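Local coordinates for dehydrogenase (Chromobacterium violaceum, PDB 3Q2I), which binds NADH and UDP-GlcNAcA and probably oxidises this UDP-sugar with NAD+ on the route to 2,3-diacetamido-2,3-dideoxy-D-mannuronic acid, at residues 83-88 and 175-180; 104-109 and 191-196; 131-136 and 329-334. All blocks are in the same frame, centred on the assembly; numbering follows the deposited sequence.

Contact 1. Residues 83-88 and 175-180; sequences TPSGLH and AGWRGT. With NAI (1,4-dihydronicotinamide adenine dinucleotide), chain B.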
loop_
_atom_site.group_PDB
_atom_site.type_symbol
_atom_site.label_atom_id
_atom_site.label_comp_id
_atom_site.label_asym_id
_atom_site.label_seq_id
_atom_site.Cartn_x
_atom_site.Cartn_y
_atom_site.Cartn_z
ATOM N N THR A 83 31.016 -10.876 24.396
ATOM C CA THR A 83 31.311 -11.176 22.997
ATOM C C THR A 83 30.638 -10.195 22.040
ATOM O O THR A 83 29.850 -9.342 22.462
ATOM C CB THR A 83 30.809 -12.578 22.662
ATOM O OG1 THR A 83 29.499 -12.763 23.236
ATOM C CG2 THR A 83 31.761 -13.653 23.263
ATOM N N PRO A 84 31.007 -10.281 20.765
ATOM C CA PRO A 84 30.240 -9.507 19.786
ATOM C C PRO A 84 28.714 -9.651 19.948
ATOM O O PRO A 84 28.221 -10.750 20.207
ATOM C CB PRO A 84 30.685 -10.154 18.479
ATOM C CG PRO A 84 32.173 -10.509 18.727
ATOM C CD PRO A 84 32.103 -11.064 20.154
ATOM N N SER A 85 27.990 -8.557 19.740
ATOM C CA SER A 85 26.583 -8.475 20.111
ATOM C C SER A 85 25.749 -9.566 19.463
ATOM O O SER A 85 24.887 -10.169 20.133
ATOM C CB SER A 85 25.985 -7.093 19.806
ATOM O OG SER A 85 26.869 -6.088 20.323
ATOM N N GLY A 86 25.978 -9.824 18.170
ATOM C CA GLY A 86 25.196 -10.814 17.413
ATOM C C GLY A 86 25.390 -12.259 17.859
ATOM O O GLY A 86 24.654 -13.169 17.464
ATOM N N LEU A 87 26.420 -12.480 18.705
ATOM C CA LEU A 87 26.588 -13.789 19.319
ATOM C C LEU A 87 25.866 -13.962 20.657
ATOM O O LEU A 87 25.644 -15.094 21.075
ATOM C CB LEU A 87 28.108 -14.037 19.546
ATOM C CG LEU A 87 28.897 -14.246 18.250
ATOM C CD1 LEU A 87 30.339 -14.473 18.716
ATOM C CD2 LEU A 87 28.404 -15.385 17.409
ATOM N N HIS A 88 25.394 -12.883 21.253
ATOM C CA HIS A 88 24.769 -13.011 22.590
ATOM C C HIS A 88 23.613 -14.008 22.567
ATOM O O HIS A 88 23.409 -14.758 23.489
ATOM C CB HIS A 88 24.298 -11.687 23.210
ATOM C CG HIS A 88 25.378 -10.652 23.331
ATOM N ND1 HIS A 88 25.114 -9.313 23.487
ATOM C CD2 HIS A 88 26.730 -10.763 23.288
ATOM C CE1 HIS A 88 26.248 -8.640 23.605
ATOM N NE2 HIS A 88 27.239 -9.501 23.466
ATOM N N ALA A 175 37.826 -4.659 14.533
ATOM C CA ALA A 175 37.463 -6.080 14.450
ATOM C C ALA A 175 36.350 -6.351 13.432
ATOM O O ALA A 175 35.535 -5.451 13.146
ATOM C CB ALA A 175 37.026 -6.613 15.815
ATOM N N GLY A 176 36.335 -7.562 12.875
ATOM C CA GLY A 176 35.534 -7.906 11.701
ATOM C C GLY A 176 34.053 -7.747 12.030
ATOM O O GLY A 176 33.268 -7.363 11.156
ATOM N N TRP A 177 33.682 -8.059 13.264
ATOM C CA TRP A 177 32.282 -8.032 13.677
ATOM C C TRP A 177 31.730 -6.628 13.654
ATOM O O TRP A 177 30.500 -6.446 13.541
ATOM C CB TRP A 177 32.090 -8.673 15.086
ATOM C CG TRP A 177 32.561 -7.873 16.268
ATOM C CD1 TRP A 177 33.806 -7.937 16.875
ATOM C CD2 TRP A 177 31.777 -7.002 17.075
ATOM N NE1 TRP A 177 33.833 -7.130 17.972
ATOM C CE2 TRP A 177 32.583 -6.583 18.157
ATOM C CE3 TRP A 177 30.439 -6.575 17.025
ATOM C CZ2 TRP A 177 32.136 -5.682 19.117
ATOM C CZ3 TRP A 177 30.002 -5.684 17.977
ATOM C CH2 TRP A 177 30.826 -5.266 19.045
ATOM N N ARG A 178 32.572 -5.612 13.823
ATOM C CA ARG A 178 32.072 -4.260 14.070
ATOM C C ARG A 178 31.562 -3.700 12.740
ATOM O O ARG A 178 32.152 -3.938 11.689
ATOM C CB ARG A 178 33.197 -3.357 14.591
ATOM C CG ARG A 178 33.601 -3.718 16.060
ATOM C CD ARG A 178 34.750 -2.791 16.436
ATOM N NE ARG A 178 35.283 -3.139 17.770
ATOM C CZ ARG A 178 34.658 -2.910 18.919
ATOM N NH1 ARG A 178 35.270 -3.256 20.075
ATOM N NH2 ARG A 178 33.431 -2.393 18.962
ATOM N N GLY A 179 30.446 -2.980 12.839
ATOM C CA GLY A 179 29.893 -2.299 11.669
ATOM C C GLY A 179 29.051 -3.183 10.780
ATOM O O GLY A 179 28.747 -2.806 9.650
ATOM N N THR A 180 28.655 -4.360 11.252
ATOM C CA THR A 180 27.901 -5.350 10.481
ATOM C C THR A 180 26.489 -5.463 11.052
ATOM O O THR A 180 26.256 -5.247 12.264
ATOM C CB THR A 180 28.503 -6.805 10.525
ATOM O OG1 THR A 180 28.442 -7.346 11.868
ATOM C CG2 THR A 180 29.927 -6.816 10.030
HETATM P PA NAI B . 35.772 -6.698 21.472
HETATM O O1A NAI B . 35.918 -6.964 20.030
HETATM O O2A NAI B . 36.842 -5.778 22.210
HETATM O O5B NAI B . 35.681 -8.013 22.343
HETATM C C5B NAI B . 35.627 -9.142 21.516
HETATM C C4B NAI B . 35.937 -10.365 22.367
HETATM O O4B NAI B . 35.086 -11.498 22.120
HETATM C C3B NAI B . 37.277 -10.641 21.683
HETATM O O3B NAI B . 38.320 -10.799 22.656
HETATM C C2B NAI B . 37.002 -11.825 20.740
HETATM O O2B NAI B . 38.133 -12.649 20.481
HETATM C C1B NAI B . 35.948 -12.549 21.611
HETATM N N9A NAI B . 35.190 -13.549 20.896
HETATM C C8A NAI B . 34.629 -13.420 19.648
HETATM N N7A NAI B . 33.964 -14.508 19.378
HETATM C C5A NAI B . 33.968 -15.357 20.460
HETATM C C6A NAI B . 33.453 -16.640 20.740
HETATM N N6A NAI B . 32.683 -17.336 19.833
HETATM N N1A NAI B . 33.721 -17.191 21.936
HETATM C C2A NAI B . 34.466 -16.542 22.807
HETATM N N3A NAI B . 34.991 -15.334 22.615
HETATM C C4A NAI B . 34.771 -14.735 21.425
HETATM O O3 NAI B . 34.349 -6.018 21.696
HETATM P PN NAI B . 33.841 -5.197 22.904
HETATM O O1N NAI B . 33.928 -3.722 22.633
HETATM O O2N NAI B . 34.380 -5.656 24.281
HETATM O O5D NAI B . 32.216 -5.291 22.854
HETATM C C5D NAI B . 31.812 -6.494 23.467
HETATM C C4D NAI B . 30.312 -6.495 23.745
HETATM O O4D NAI B . 30.125 -5.491 24.755
HETATM C C3D NAI B . 29.431 -5.990 22.567
HETATM O O3D NAI B . 28.180 -6.670 22.685
HETATM C C2D NAI B . 29.206 -4.508 22.891
HETATM O O2D NAI B . 27.948 -4.034 22.416
HETATM C C1D NAI B . 29.186 -4.476 24.448
HETATM N N1N NAI B . 29.573 -3.195 24.995
HETATM C C2N NAI B . 28.813 -2.628 25.908
HETATM C C3N NAI B . 29.089 -1.356 26.425
HETATM C C7N NAI B . 28.243 -0.745 27.474
HETATM O O7N NAI B . 28.123 0.449 27.679
HETATM N N7N NAI B . 27.512 -1.545 28.306
HETATM C C4N NAI B . 30.169 -0.654 25.853
HETATM C C5N NAI B . 30.996 -1.335 24.977
HETATM C C6N NAI B . 30.684 -2.599 24.546
#

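Contact 2. Residues 104-109 and 191-196; sequences TEKPMA and QASHYV. With NAI (1,4-dihydronicotinamide adenine dinucleotide), chain B.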
loop_
_atom_site.group_PDB
_atom_site.type_symbol
_atom_site.label_atom_id
_atom_site.label_comp_id
_atom_site.label_asym_id
_atom_site.label_seq_id
_atom_site.Cartn_x
_atom_site.Cartn_y
_atom_site.Cartn_z
ATOM N N THR A 104 23.978 -10.661 29.950
ATOM C CA THR A 104 24.482 -10.353 28.605
ATOM C C THR A 104 24.789 -8.867 28.533
ATOM O O THR A 104 24.061 -8.029 29.077
ATOM C CB THR A 104 23.456 -10.741 27.481
ATOM O OG1 THR A 104 24.046 -10.360 26.217
ATOM C CG2 THR A 104 22.146 -9.950 27.706
ATOM N N GLU A 105 25.915 -8.518 27.905
ATOM C CA GLU A 105 26.137 -7.137 27.531
ATOM C C GLU A 105 25.039 -6.676 26.538
ATOM O O GLU A 105 24.352 -7.512 25.956
ATOM C CB GLU A 105 27.520 -6.936 26.946
ATOM C CG GLU A 105 28.514 -6.426 28.014
ATOM C CD GLU A 105 28.215 -5.053 28.541
ATOM O OE1 GLU A 105 28.847 -4.613 29.547
ATOM O OE2 GLU A 105 27.298 -4.354 28.058
ATOM N N LYS A 106 24.883 -5.371 26.456
ATOM C CA LYS A 106 23.946 -4.767 25.495
ATOM C C LYS A 106 24.623 -4.736 24.141
ATOM O O LYS A 106 25.849 -4.761 24.005
ATOM C CB LYS A 106 23.582 -3.357 25.952
ATOM C CG LYS A 106 24.776 -2.382 25.958
ATOM C CD LYS A 106 25.192 -1.941 24.552
ATOM C CE LYS A 106 25.751 -0.525 24.518
ATOM N NZ LYS A 106 26.253 -0.084 23.138
ATOM N N PRO A 107 23.836 -4.619 23.070
ATOM C CA PRO A 107 22.406 -4.935 23.171
ATOM C C PRO A 107 22.257 -6.448 23.277
ATOM O O PRO A 107 23.168 -7.197 22.926
ATOM C CB PRO A 107 21.873 -4.485 21.802
ATOM C CG PRO A 107 23.037 -4.746 20.841
ATOM C CD PRO A 107 24.329 -4.468 21.688
ATOM N N MET A 108 21.112 -6.896 23.782
ATOM C CA MET A 108 20.931 -8.312 24.014
ATOM C C MET A 108 20.948 -9.153 22.745
ATOM O O MET A 108 21.341 -10.308 22.753
ATOM C CB MET A 108 19.705 -8.630 24.865
ATOM C CG MET A 108 18.413 -8.279 24.099
ATOM S SD MET A 108 16.925 -8.175 25.160
ATOM C CE MET A 108 16.769 -9.870 25.682
ATOM N N ALA A 109 20.485 -8.553 21.636
ATOM C CA ALA A 109 20.479 -9.237 20.345
ATOM C C ALA A 109 20.551 -8.181 19.258
ATOM O O ALA A 109 20.422 -6.990 19.562
ATOM C CB ALA A 109 19.176 -10.096 20.147
ATOM N N GLN A 191 26.068 2.469 19.222
ATOM C CA GLN A 191 26.674 3.601 19.952
ATOM C C GLN A 191 25.725 4.357 20.851
ATOM O O GLN A 191 26.010 4.639 22.029
ATOM C CB GLN A 191 27.454 4.531 19.011
ATOM C CG GLN A 191 28.703 3.862 18.428
ATOM C CD GLN A 191 28.397 3.031 17.192
ATOM O OE1 GLN A 191 27.447 3.294 16.434
ATOM N NE2 GLN A 191 29.185 2.007 16.975
ATOM N N ALA A 192 24.530 4.631 20.333
ATOM C CA ALA A 192 23.553 5.381 21.094
ATOM C C ALA A 192 22.513 4.531 21.842
ATOM O O ALA A 192 21.454 5.047 22.216
ATOM C CB ALA A 192 22.864 6.384 20.138
ATOM N N SER A 193 22.743 3.225 22.015
ATOM C CA SER A 193 21.717 2.369 22.568
ATOM C C SER A 193 21.271 2.765 23.977
ATOM O O SER A 193 20.125 2.532 24.315
ATOM C CB SER A 193 22.079 0.882 22.493
ATOM O OG SER A 193 23.286 0.726 23.197
ATOM N N HIS A 194 22.154 3.358 24.763
ATOM C CA HIS A 194 21.769 3.787 26.120
ATOM C C HIS A 194 20.834 4.992 26.093
ATOM O O HIS A 194 20.250 5.355 27.109
ATOM C CB HIS A 194 23.015 4.090 26.992
ATOM C CG HIS A 194 23.887 2.904 27.291
ATOM N ND1 HIS A 194 23.471 1.852 28.074
ATOM C CD2 HIS A 194 25.195 2.668 27.028
ATOM C CE1 HIS A 194 24.448 0.967 28.195
ATOM N NE2 HIS A 194 25.511 1.443 27.572
ATOM N N TYR A 195 20.766 5.674 24.943
ATOM C CA TYR A 195 19.857 6.794 24.758
ATOM C C TYR A 195 18.537 6.312 24.160
ATOM O O TYR A 195 17.479 6.794 24.558
ATOM C CB TYR A 195 20.504 7.877 23.879
ATOM C CG TYR A 195 21.721 8.511 24.527
ATOM C CD1 TYR A 195 21.673 9.787 25.088
ATOM C CD2 TYR A 195 22.932 7.838 24.531
ATOM C CE1 TYR A 195 22.794 10.339 25.685
ATOM C CE2 TYR A 195 24.069 8.390 25.154
ATOM C CZ TYR A 195 23.966 9.638 25.728
ATOM O OH TYR A 195 25.086 10.170 26.387
ATOM N N VAL A 196 18.591 5.339 23.249
ATOM C CA VAL A 196 17.359 4.685 22.792
ATOM C C VAL A 196 16.605 4.155 24.002
ATOM O O VAL A 196 15.364 4.226 24.085
ATOM C CB VAL A 196 17.618 3.523 21.756
ATOM C CG1 VAL A 196 16.278 2.826 21.444
ATOM C CG2 VAL A 196 18.277 4.132 20.513
HETATM P PA NAI B . 35.772 -6.698 21.472
HETATM O O1A NAI B . 35.918 -6.964 20.030
HETATM O O2A NAI B . 36.842 -5.778 22.210
HETATM O O5B NAI B . 35.681 -8.013 22.343
HETATM C C5B NAI B . 35.627 -9.142 21.516
HETATM C C4B NAI B . 35.937 -10.365 22.367
HETATM O O4B NAI B . 35.086 -11.498 22.120
HETATM C C3B NAI B . 37.277 -10.641 21.683
HETATM O O3B NAI B . 38.320 -10.799 22.656
HETATM C C2B NAI B . 37.002 -11.825 20.740
HETATM O O2B NAI B . 38.133 -12.649 20.481
HETATM C C1B NAI B . 35.948 -12.549 21.611
HETATM N N9A NAI B . 35.190 -13.549 20.896
HETATM C C8A NAI B . 34.629 -13.420 19.648
HETATM N N7A NAI B . 33.964 -14.508 19.378
HETATM C C5A NAI B . 33.968 -15.357 20.460
HETATM C C6A NAI B . 33.453 -16.640 20.740
HETATM N N6A NAI B . 32.683 -17.336 19.833
HETATM N N1A NAI B . 33.721 -17.191 21.936
HETATM C C2A NAI B . 34.466 -16.542 22.807
HETATM N N3A NAI B . 34.991 -15.334 22.615
HETATM C C4A NAI B . 34.771 -14.735 21.425
HETATM O O3 NAI B . 34.349 -6.018 21.696
HETATM P PN NAI B . 33.841 -5.197 22.904
HETATM O O1N NAI B . 33.928 -3.722 22.633
HETATM O O2N NAI B . 34.380 -5.656 24.281
HETATM O O5D NAI B . 32.216 -5.291 22.854
HETATM C C5D NAI B . 31.812 -6.494 23.467
HETATM C C4D NAI B . 30.312 -6.495 23.745
HETATM O O4D NAI B . 30.125 -5.491 24.755
HETATM C C3D NAI B . 29.431 -5.990 22.567
HETATM O O3D NAI B . 28.180 -6.670 22.685
HETATM C C2D NAI B . 29.206 -4.508 22.891
HETATM O O2D NAI B . 27.948 -4.034 22.416
HETATM C C1D NAI B . 29.186 -4.476 24.448
HETATM N N1N NAI B . 29.573 -3.195 24.995
HETATM C C2N NAI B . 28.813 -2.628 25.908
HETATM C C3N NAI B . 29.089 -1.356 26.425
HETATM C C7N NAI B . 28.243 -0.745 27.474
HETATM O O7N NAI B . 28.123 0.449 27.679
HETATM N N7N NAI B . 27.512 -1.545 28.306
HETATM C C4N NAI B . 30.169 -0.654 25.853
HETATM C C5N NAI B . 30.996 -1.335 24.977
HETATM C C6N NAI B . 30.684 -2.599 24.546
#

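Contact 3. Residues 131-136 and 329-334; sequences VVKQNR and LKSLEL. With NAI (1,4-dihydronicotinamide adenine dinucleotide), chain B.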
loop_
_atom_site.group_PDB
_atom_site.type_symbol
_atom_site.label_atom_id
_atom_site.label_comp_id
_atom_site.label_asym_id
_atom_site.label_seq_id
_atom_site.Cartn_x
_atom_site.Cartn_y
_atom_site.Cartn_z
ATOM N N VAL A 131 20.420 -8.045 31.611
ATOM C CA VAL A 131 20.956 -7.307 30.453
ATOM C C VAL A 131 21.594 -6.086 31.051
ATOM O O VAL A 131 20.989 -5.366 31.856
ATOM C CB VAL A 131 19.817 -6.909 29.477
ATOM C CG1 VAL A 131 20.430 -6.107 28.295
ATOM C CG2 VAL A 131 19.058 -8.147 29.002
ATOM N N VAL A 132 22.820 -5.797 30.627
ATOM C CA VAL A 132 23.576 -4.684 31.177
ATOM C C VAL A 132 23.128 -3.357 30.631
ATOM O O VAL A 132 23.420 -3.052 29.472
ATOM C CB VAL A 132 25.084 -4.877 30.930
ATOM C CG1 VAL A 132 25.815 -3.679 31.479
ATOM C CG2 VAL A 132 25.580 -6.203 31.465
ATOM N N LYS A 133 22.425 -2.586 31.436
ATOM C CA LYS A 133 22.076 -1.184 31.150
ATOM C C LYS A 133 22.614 -0.321 32.305
ATOM O O LYS A 133 21.875 0.197 33.162
ATOM C CB LYS A 133 20.554 -1.039 31.006
ATOM C CG LYS A 133 19.983 -1.650 29.731
ATOM C CD LYS A 133 18.455 -1.601 29.679
ATOM C CE LYS A 133 17.937 -2.298 28.407
ATOM N NZ LYS A 133 18.082 -1.276 27.301
ATOM N N GLN A 134 23.920 -0.105 32.261
ATOM C CA GLN A 134 24.599 0.472 33.428
ATOM C C GLN A 134 24.406 1.979 33.539
ATOM O O GLN A 134 24.649 2.568 34.599
ATOM C CB GLN A 134 26.055 -0.003 33.447
ATOM C CG GLN A 134 27.041 0.811 32.624
ATOM C CD GLN A 134 26.937 0.548 31.153
ATOM O OE1 GLN A 134 26.150 -0.290 30.717
ATOM N NE2 GLN A 134 27.774 1.225 30.378
ATOM N N ASN A 135 23.954 2.636 32.478
ATOM C CA ASN A 135 23.762 4.098 32.511
ATOM C C ASN A 135 22.553 4.608 33.289
ATOM O O ASN A 135 22.469 5.782 33.644
ATOM C CB ASN A 135 23.671 4.630 31.060
ATOM C CG ASN A 135 24.773 5.602 30.683
ATOM O OD1 ASN A 135 25.904 5.524 31.178
ATOM N ND2 ASN A 135 24.472 6.485 29.705
ATOM N N ARG A 136 21.555 3.739 33.480
ATOM C CA ARG A 136 20.297 4.102 34.112
ATOM C C ARG A 136 20.548 4.644 35.524
ATOM O O ARG A 136 19.815 5.495 35.983
ATOM C CB ARG A 136 19.386 2.877 34.235
ATOM C CG ARG A 136 18.756 2.445 32.908
ATOM C CD ARG A 136 17.592 1.538 33.226
ATOM N NE ARG A 136 16.992 1.165 31.935
ATOM C CZ ARG A 136 15.962 0.331 31.853
ATOM N NH1 ARG A 136 15.443 -0.202 32.960
ATOM N NH2 ARG A 136 15.452 -0.009 30.669
ATOM N N LEU A 329 14.023 -6.288 26.194
ATOM C CA LEU A 329 13.259 -6.383 24.940
ATOM C C LEU A 329 12.588 -5.055 24.639
ATOM O O LEU A 329 12.216 -4.846 23.445
ATOM C CB LEU A 329 12.183 -7.449 25.093
ATOM C CG LEU A 329 12.648 -8.908 25.100
ATOM C CD1 LEU A 329 11.429 -9.804 25.362
ATOM C CD2 LEU A 329 13.349 -9.303 23.814
ATOM N N LYS A 330 12.302 -4.231 25.654
ATOM C CA LYS A 330 11.582 -2.967 25.371
ATOM C C LYS A 330 12.408 -2.089 24.448
ATOM O O LYS A 330 11.868 -1.569 23.441
ATOM C CB LYS A 330 11.170 -2.200 26.631
ATOM C CG LYS A 330 10.279 -3.057 27.511
ATOM C CD LYS A 330 10.006 -2.306 28.797
ATOM C CE LYS A 330 9.200 -3.115 29.769
ATOM N NZ LYS A 330 9.029 -2.308 31.028
ATOM N N SER A 331 13.684 -1.869 24.729
ATOM C CA SER A 331 14.473 -1.031 23.817
ATOM C C SER A 331 14.839 -1.798 22.562
ATOM O O SER A 331 14.983 -1.178 21.505
ATOM C CB SER A 331 15.689 -0.368 24.478
ATOM O OG SER A 331 16.722 -1.290 24.706
ATOM N N LEU A 332 15.066 -3.106 22.632
ATOM C CA LEU A 332 15.360 -3.854 21.406
ATOM C C LEU A 332 14.186 -3.711 20.462
ATOM O O LEU A 332 14.422 -3.514 19.254
ATOM C CB LEU A 332 15.571 -5.340 21.709
ATOM C CG LEU A 332 15.859 -6.230 20.504
ATOM C CD1 LEU A 332 17.175 -5.829 19.835
ATOM C CD2 LEU A 332 15.919 -7.685 20.884
ATOM N N GLU A 333 12.963 -3.807 20.974
ATOM C CA GLU A 333 11.796 -3.756 20.045
ATOM C C GLU A 333 11.763 -2.379 19.376
ATOM O O GLU A 333 11.462 -2.277 18.157
ATOM C CB GLU A 333 10.537 -3.988 20.901
ATOM C CG GLU A 333 9.311 -4.045 19.991
ATOM C CD GLU A 333 8.023 -4.112 20.793
ATOM O OE1 GLU A 333 7.140 -4.875 20.386
ATOM O OE2 GLU A 333 7.926 -3.478 21.876
ATOM N N LEU A 334 12.119 -1.309 20.087
ATOM C CA LEU A 334 12.205 0.016 19.456
ATOM C C LEU A 334 13.279 0.048 18.383
ATOM O O LEU A 334 13.080 0.629 17.327
ATOM C CB LEU A 334 12.465 1.118 20.489
ATOM C CG LEU A 334 11.251 1.550 21.272
ATOM C CD1 LEU A 334 11.771 2.440 22.417
ATOM C CD2 LEU A 334 10.316 2.329 20.328
HETATM P PA NAI B . 35.772 -6.698 21.472
HETATM O O1A NAI B . 35.918 -6.964 20.030
HETATM O O2A NAI B . 36.842 -5.778 22.210
HETATM O O5B NAI B . 35.681 -8.013 22.343
HETATM C C5B NAI B . 35.627 -9.142 21.516
HETATM C C4B NAI B . 35.937 -10.365 22.367
HETATM O O4B NAI B . 35.086 -11.498 22.120
HETATM C C3B NAI B . 37.277 -10.641 21.683
HETATM O O3B NAI B . 38.320 -10.799 22.656
HETATM C C2B NAI B . 37.002 -11.825 20.740
HETATM O O2B NAI B . 38.133 -12.649 20.481
HETATM C C1B NAI B . 35.948 -12.549 21.611
HETATM N N9A NAI B . 35.190 -13.549 20.896
HETATM C C8A NAI B . 34.629 -13.420 19.648
HETATM N N7A NAI B . 33.964 -14.508 19.378
HETATM C C5A NAI B . 33.968 -15.357 20.460
HETATM C C6A NAI B . 33.453 -16.640 20.740
HETATM N N6A NAI B . 32.683 -17.336 19.833
HETATM N N1A NAI B . 33.721 -17.191 21.936
HETATM C C2A NAI B . 34.466 -16.542 22.807
HETATM N N3A NAI B . 34.991 -15.334 22.615
HETATM C C4A NAI B . 34.771 -14.735 21.425
HETATM O O3 NAI B . 34.349 -6.018 21.696
HETATM P PN NAI B . 33.841 -5.197 22.904
HETATM O O1N NAI B . 33.928 -3.722 22.633
HETATM O O2N NAI B . 34.380 -5.656 24.281
HETATM O O5D NAI B . 32.216 -5.291 22.854
HETATM C C5D NAI B . 31.812 -6.494 23.467
HETATM C C4D NAI B . 30.312 -6.495 23.745
HETATM O O4D NAI B . 30.125 -5.491 24.755
HETATM C C3D NAI B . 29.431 -5.990 22.567
HETATM O O3D NAI B . 28.180 -6.670 22.685
HETATM C C2D NAI B . 29.206 -4.508 22.891
HETATM O O2D NAI B . 27.948 -4.034 22.416
HETATM C C1D NAI B . 29.186 -4.476 24.448
HETATM N N1N NAI B . 29.573 -3.195 24.995
HETATM C C2N NAI B . 28.813 -2.628 25.908
HETATM C C3N NAI B . 29.089 -1.356 26.425
HETATM C C7N NAI B . 28.243 -0.745 27.474
HETATM O O7N NAI B . 28.123 0.449 27.679
HETATM N N7N NAI B . 27.512 -1.545 28.306
HETATM C C4N NAI B . 30.169 -0.654 25.853
HETATM C C5N NAI B . 30.996 -1.335 24.977
HETATM C C6N NAI B . 30.684 -2.599 24.546
HETATM O O HOH W 1 14.905 -1.882 27.379
#

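Contact 1. Residues 83-88 and 175-180
In the cleft where NADH lies between the Rossmann-type nucleotide-binding domain and the C-terminal alpha/beta domain, Pro84 of the first meets Trp177 of the second. Pro84 belongs to the loop that leads from strand 78-81 into helix 88-97. Trp177 sits in two overlapping beta turns, a type I turn from Ala175 to Arg178 and a type II turn from Trp177 to Thr180, in which Gly179 readily adopts the positive phi required. The contact is a CH-pi interaction: Pro84 CG stands over the face of the five-membered ring of Trp177, 3.6 Å from its centroid and only 12° off the ring normal. Pro84 CB touches the same face nearer CD2, so the rigid pyrrolidine offers two C-H groups to the indole. Arg178 CG covers the opposite face, over its centre, and the indole is sandwiched.

With its CG between the backbone N and the carbonyl carbon (chi1 74°), Trp177 brings the nitrogen-bearing edge of its ring to the cofactor. There NE1 donates to NAI O1A, near the ring plane, at 2.9 Å and 164°. The extended Arg178 chain runs past the indole and its NH1 reaches NAI O1N at 2.9 Å, so successive residues each hold one phosphate. Residues 83-88 hold the nicotinamide ribose, Ser85 OG sharing a hydrogen bond of 2.8 Å with NAI O3D, and Thr83, Pro84 and Leu87 also pack on the adenine. His88 steadies the start of this loop through a bond of 2.8 Å from NE2 to Thr83 O.

A cationic guanidinium beside an anionic pyrophosphate should favour binding electrostatically, while the neutral indole adds a directed N-H and an apolar face. The turns of the C-terminal domain thus lie against the dinucleotide, packing on Pro84 as well as binding phosphate.

Contact 2. Residues 104-109 and 191-196
The imidazole of His194 has the carboxamide of NADH at its edge, near the ring plane, whereas Lys106 approaches it obliquely, with CE 3.6 Å from His194 NE2. The two side chains cross at about a right angle. At the edge, His194 NE2 donates to NAI O7N over 2.8 Å at 166°. The nitrogen of the same carboxamide, NAI N7N, donates to Glu105 OE2, also at 2.8 Å. That carboxylate oxygen receives Lys106 N too, on its anti side, and OE1 is held by His28 and His304.

Residues 104-109 follow strand 101-104 of the parallel sheet, and 191-196 lead into helix 193-203. Lys106, with CG between its backbone N and carbonyl carbon (chi1 65°), is long enough to pass Ser193 and reach the sugar. Lys106 NZ hydrogen-bonds both Asn190 O and O4' of the UDP-sugar, and Ser193 OG shares Asn190 O. Lys106 O accepts from NAI O2D at 2.7 Å, and a cis peptide bond leads on to Pro107. Glu-Lys-Pro is a familiar motif of the Gfo/Idh/MocA oxidoreductases.

Gripped at both its oxygen and its nitrogen, the carboxamide should have its rotation fixed, while one lysine links cofactor and sugar substrate.

Contact 3. Residues 131-136 and 329-334
Lys133 NZ is gripped by several groups: it donates to Ser331 OG at 2.9 Å, forms a salt bridge with Asp197, and makes a weak bond to water 1. The same water accepts from Ser331 N at 2.9 Å, so the lysine meets the serine both directly and through a water. Lysine suits the place because its long chain can leave the loop 131-136 and span to helix 325-344; it runs extended as far as CE and then turns at its last torsion (chi4 -81°), swinging the ammonium to the hydroxyl. Serine suits the helix face because its short side chain carries a hydroxyl that can accept from the ammonium. Asp197 lies on helix 193-203 and also pairs with Arg136; its carboxylate, shared between the two cations, should partly offset the charge of the buried lysine.

The next residue, Gln134, serves the cofactor. Its amide pairs with the nicotinamide carboxamide through two nearly straight bonds, NE2 giving to NAI O7N at 2.8 Å and OE1 taking from NAI N7N at 3.0 Å. A glutamine is apt here because its donor and acceptor complement those of the carboxamide. Asn135, one step further, touches the UDP-sugar. The loop follows the carboxyl end of strand 129-131, and this is where a Rossmann fold typically receives its dinucleotide, at the C-terminal ends of parallel strands.

How the contacts relate
The three contacts come in the same order twice: residues 83-88, 104-109 and 131-136 follow strands 78-81, 101-104 and 129-131, neighbours in the parallel sheet, and their partners 175-180, 191-196 and 329-334 come later, in the C-terminal family region. Contacts 2 and 3 have centres about 6 Å apart and touch. The centre of contact 1 lies about 13 Å from that of contact 2, joined through His88 and Pro107, and about 18 Å from that of contact 3. NADH runs from adenine, pyrophosphate and ribose in contact 1, through ribose and carboxamide in contact 2, to carboxamide in contact 3. In contacts 1 and 2 the joining residues themselves bind NADH, whereas in contact 3 Gln134, next to the joining lysine, does so.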